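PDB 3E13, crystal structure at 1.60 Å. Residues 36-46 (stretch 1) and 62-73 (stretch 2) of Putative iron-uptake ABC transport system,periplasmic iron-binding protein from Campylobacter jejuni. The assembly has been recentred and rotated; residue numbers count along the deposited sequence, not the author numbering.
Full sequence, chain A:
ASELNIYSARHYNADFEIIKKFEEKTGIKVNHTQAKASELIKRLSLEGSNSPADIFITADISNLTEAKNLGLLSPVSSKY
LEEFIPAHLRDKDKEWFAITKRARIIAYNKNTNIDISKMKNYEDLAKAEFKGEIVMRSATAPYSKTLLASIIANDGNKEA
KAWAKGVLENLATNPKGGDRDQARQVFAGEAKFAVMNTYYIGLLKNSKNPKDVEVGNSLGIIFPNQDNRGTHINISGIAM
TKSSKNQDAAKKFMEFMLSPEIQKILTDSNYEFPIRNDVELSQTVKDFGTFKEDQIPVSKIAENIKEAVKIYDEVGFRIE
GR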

# COMPACT_ATOMS: atom_id res chain seq x y z
N LYS A 36 -10.43 -8.88 0.42
CA LYS A 36 -9.08 -8.85 0.98
C LYS A 36 -8.12 -9.59 0.08
O LYS A 36 -8.48 -10.53 -0.61
CB LYS A 36 -9.04 -9.47 2.36
CG LYS A 36 -9.79 -8.79 3.39
CD LYS A 36 -9.65 -9.55 4.70
CE LYS A 36 -10.80 -9.30 5.58
NZ LYS A 36 -11.80 -10.42 5.48
N ALA A 37 -6.85 -9.16 0.03
CA ALA A 37 -5.90 -9.84 -0.83
C ALA A 37 -5.74 -11.32 -0.55
O ALA A 37 -5.57 -12.09 -1.47
CB ALA A 37 -4.57 -9.16 -0.83
N SER A 38 -5.70 -11.66 0.73
CA SER A 38 -5.53 -13.05 1.13
C SER A 38 -6.68 -13.91 0.59
O SER A 38 -6.45 -15.01 0.12
CB SER A 38 -5.45 -13.15 2.65
OG SER A 38 -6.59 -12.63 3.28
N GLU A 39 -7.89 -13.35 0.59
CA GLU A 39 -9.09 -14.03 0.11
C GLU A 39 -9.00 -14.18 -1.41
O GLU A 39 -9.30 -15.22 -1.94
CB GLU A 39 -10.36 -13.28 0.52
CG GLU A 39 -10.48 -13.19 2.03
CD GLU A 39 -11.84 -12.83 2.59
OE1 GLU A 39 -12.84 -12.70 1.83
OE2 GLU A 39 -11.90 -12.65 3.85
N LEU A 40 -8.56 -13.12 -2.11
CA LEU A 40 -8.43 -13.18 -3.55
C LEU A 40 -7.35 -14.13 -4.03
O LEU A 40 -7.52 -14.80 -5.04
CB LEU A 40 -8.16 -11.78 -4.12
CG LEU A 40 -9.29 -10.75 -3.95
CD1 LEU A 40 -8.85 -9.39 -4.45
CD2 LEU A 40 -10.54 -11.20 -4.65
N ILE A 41 -6.21 -14.17 -3.34
CA ILE A 41 -5.14 -15.08 -3.71
C ILE A 41 -5.58 -16.54 -3.50
O ILE A 41 -5.34 -17.37 -4.34
CB ILE A 41 -3.88 -14.77 -2.94
CG1 ILE A 41 -3.34 -13.42 -3.42
CG2 ILE A 41 -2.86 -15.82 -3.09
CD1 ILE A 41 -2.26 -12.85 -2.56
N LYS A 42 -6.25 -16.79 -2.40
CA LYS A 42 -6.77 -18.14 -2.13
C LYS A 42 -7.77 -18.54 -3.21
O LYS A 42 -7.73 -19.66 -3.77
CB LYS A 42 -7.41 -18.18 -0.76
CG LYS A 42 -7.97 -19.54 -0.37
CD LYS A 42 -8.09 -19.70 1.16
CE LYS A 42 -7.32 -20.95 1.63
NZ LYS A 42 -7.40 -22.08 0.64
N ARG A 43 -8.66 -17.60 -3.53
CA ARG A 43 -9.64 -17.82 -4.57
C ARG A 43 -9.00 -18.08 -5.93
O ARG A 43 -9.39 -18.98 -6.68
CB ARG A 43 -10.55 -16.61 -4.63
CG ARG A 43 -11.61 -16.63 -5.60
CD ARG A 43 -12.67 -15.56 -5.30
NE ARG A 43 -13.63 -15.50 -6.37
CZ ARG A 43 -14.62 -14.64 -6.46
NH1 ARG A 43 -14.82 -13.73 -5.53
NH2 ARG A 43 -15.41 -14.70 -7.49
N LEU A 44 -8.03 -17.24 -6.33
CA LEU A 44 -7.32 -17.51 -7.56
C LEU A 44 -6.65 -18.89 -7.61
O LEU A 44 -6.62 -19.54 -8.66
CB LEU A 44 -6.29 -16.42 -7.82
CG LEU A 44 -6.86 -15.06 -8.26
CD1 LEU A 44 -5.77 -13.97 -8.13
CD2 LEU A 44 -7.37 -15.16 -9.68
N SER A 45 -6.07 -19.31 -6.50
CA SER A 45 -5.43 -20.63 -6.40
C SER A 45 -6.43 -21.76 -6.59
O SER A 45 -6.13 -22.68 -7.35
CB SER A 45 -4.64 -20.82 -5.10
OG SER A 45 -3.50 -19.96 -5.08
N LEU A 46 -7.56 -21.70 -5.88
CA LEU A 46 -8.60 -22.73 -5.98
C LEU A 46 -9.29 -22.74 -7.33
O LEU A 46 -9.60 -23.80 -7.86
CB LEU A 46 -9.62 -22.59 -4.85
CG LEU A 46 -9.03 -22.99 -3.50
CD1 LEU A 46 -9.92 -22.45 -2.39
CD2 LEU A 46 -8.75 -24.51 -3.38
N SER A 62 3.91 -7.16 -1.93
CA SER A 62 4.11 -8.56 -1.55
C SER A 62 2.97 -9.45 -2.01
O SER A 62 3.21 -10.59 -2.42
CB SER A 62 4.38 -8.70 -0.03
OG SER A 62 5.53 -7.93 0.34
N ASN A 63 1.77 -8.92 -2.04
CA ASN A 63 0.63 -9.64 -2.58
C ASN A 63 0.81 -10.00 -4.06
O ASN A 63 0.40 -11.04 -4.50
CB ASN A 63 -0.66 -8.85 -2.44
CG ASN A 63 -1.09 -8.65 -1.00
OD1 ASN A 63 -1.76 -7.67 -0.66
ND2 ASN A 63 -0.78 -9.66 -0.12
N LEU A 64 1.37 -9.09 -4.85
CA LEU A 64 1.69 -9.38 -6.23
C LEU A 64 2.72 -10.47 -6.33
O LEU A 64 2.59 -11.35 -7.15
CB LEU A 64 2.22 -8.12 -6.95
CG LEU A 64 1.11 -7.08 -7.12
CD1 LEU A 64 1.78 -5.72 -7.33
CD2 LEU A 64 0.15 -7.40 -8.28
N THR A 65 3.80 -10.38 -5.55
CA THR A 65 4.83 -11.42 -5.62
C THR A 65 4.32 -12.77 -5.11
O THR A 65 4.73 -13.83 -5.62
CB THR A 65 6.10 -11.01 -4.89
OG1 THR A 65 5.82 -10.80 -3.53
CG2 THR A 65 6.56 -9.69 -5.33
N GLU A 66 3.47 -12.75 -4.11
CA GLU A 66 2.85 -14.01 -3.62
C GLU A 66 2.08 -14.66 -4.76
O GLU A 66 2.21 -15.87 -5.01
CB GLU A 66 1.87 -13.78 -2.47
CG GLU A 66 2.50 -13.47 -1.13
CD GLU A 66 1.51 -13.13 -0.04
OE1 GLU A 66 1.65 -13.76 1.05
OE2 GLU A 66 0.60 -12.27 -0.23
N ALA A 67 1.27 -13.86 -5.45
CA ALA A 67 0.51 -14.36 -6.57
C ALA A 67 1.40 -14.90 -7.69
O ALA A 67 1.18 -15.97 -8.25
CB ALA A 67 -0.49 -13.30 -7.04
N LYS A 68 2.46 -14.17 -8.00
CA LYS A 68 3.42 -14.61 -8.96
C LYS A 68 4.01 -15.97 -8.58
O LYS A 68 4.06 -16.89 -9.40
CB LYS A 68 4.56 -13.59 -9.07
CG LYS A 68 5.62 -14.02 -10.07
CD LYS A 68 6.82 -13.05 -10.04
CE LYS A 68 7.85 -13.48 -11.03
NZ LYS A 68 9.14 -12.74 -10.92
N ASN A 69 4.40 -16.07 -7.32
CA ASN A 69 5.12 -17.25 -6.87
C ASN A 69 4.19 -18.43 -6.64
O ASN A 69 4.68 -19.54 -6.57
CB ASN A 69 5.95 -16.96 -5.63
CG ASN A 69 7.07 -15.97 -5.92
OD1 ASN A 69 7.50 -15.80 -7.07
ND2 ASN A 69 7.51 -15.27 -4.87
N LEU A 70 2.89 -18.18 -6.54
CA LEU A 70 1.87 -19.26 -6.54
C LEU A 70 1.49 -19.72 -7.98
O LEU A 70 0.58 -20.55 -8.18
CB LEU A 70 0.64 -18.79 -5.77
CG LEU A 70 0.82 -18.78 -4.26
CD1 LEU A 70 -0.28 -18.04 -3.56
CD2 LEU A 70 0.86 -20.27 -3.75
N GLY A 71 2.12 -19.13 -8.98
CA GLY A 71 1.93 -19.52 -10.37
C GLY A 71 0.66 -18.96 -11.01
O GLY A 71 0.11 -19.52 -11.97
N LEU A 72 0.15 -17.84 -10.48
CA LEU A 72 -1.18 -17.37 -10.81
C LEU A 72 -1.18 -16.28 -11.88
O LEU A 72 -2.23 -15.89 -12.28
CB LEU A 72 -1.84 -16.80 -9.55
CG LEU A 72 -2.02 -17.79 -8.40
CD1 LEU A 72 -2.54 -17.10 -7.20
CD2 LEU A 72 -2.90 -18.93 -8.79
N LEU A 73 -0.00 -15.74 -12.25
CA LEU A 73 0.03 -14.56 -13.12
C LEU A 73 0.69 -14.89 -14.46
O LEU A 73 1.29 -15.94 -14.63
CB LEU A 73 0.78 -13.42 -12.44
CG LEU A 73 0.38 -13.05 -10.99
CD1 LEU A 73 1.22 -11.93 -10.43
CD2 LEU A 73 -1.04 -12.66 -10.91
O HOH W 1 -1.61 -21.53 -6.68

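Two helices, 37-46 and 62-69, run nearly parallel, their N-to-C directions 13° apart and their axes 10.6 Å apart at closest approach. The CA atoms of Ala 37 and Asn 63 lie 6.8 Å apart, those of Ile 41 and Ala 67 6.4 Å, so the pairing advances by four residues on each side, about one helical turn. The second helix then closes in a Schellman motif: Gly 71, at a positive phi that favours glycine, leaves the helix, and Leu 72 N bonds back to Ala 67 O (3.1 Å). This turn brings Leu 72 against the first helix.

No direct hydrogen bond crosses the contact; packing carries it. Each of the three near backbone pairs sets one small residue, Ala 37, Ala 67 or Ser 45, against a larger one; Ala 37 CB rests 3.2 Å from Asn 63 OD1. The amide's other end is used within its own helix, Asn 63 ND2 donating to Glu 66 OE2 at 3.0 Å. Ile 41 is the hub: its CA-to-CB bond points sideways, yet its branches reach across, CD1 to Glu 66 OE2 at 3.7 Å and CG2 to Leu 70 CD1 at 3.4 Å. Leu 72 CD1 packs 3.9 Å from Leu 44 CB. At the exposed edge, one water bridges the stretches, 2.9 Å from Ser 45 OG and donating to Leu 70 O at 2.8 Å.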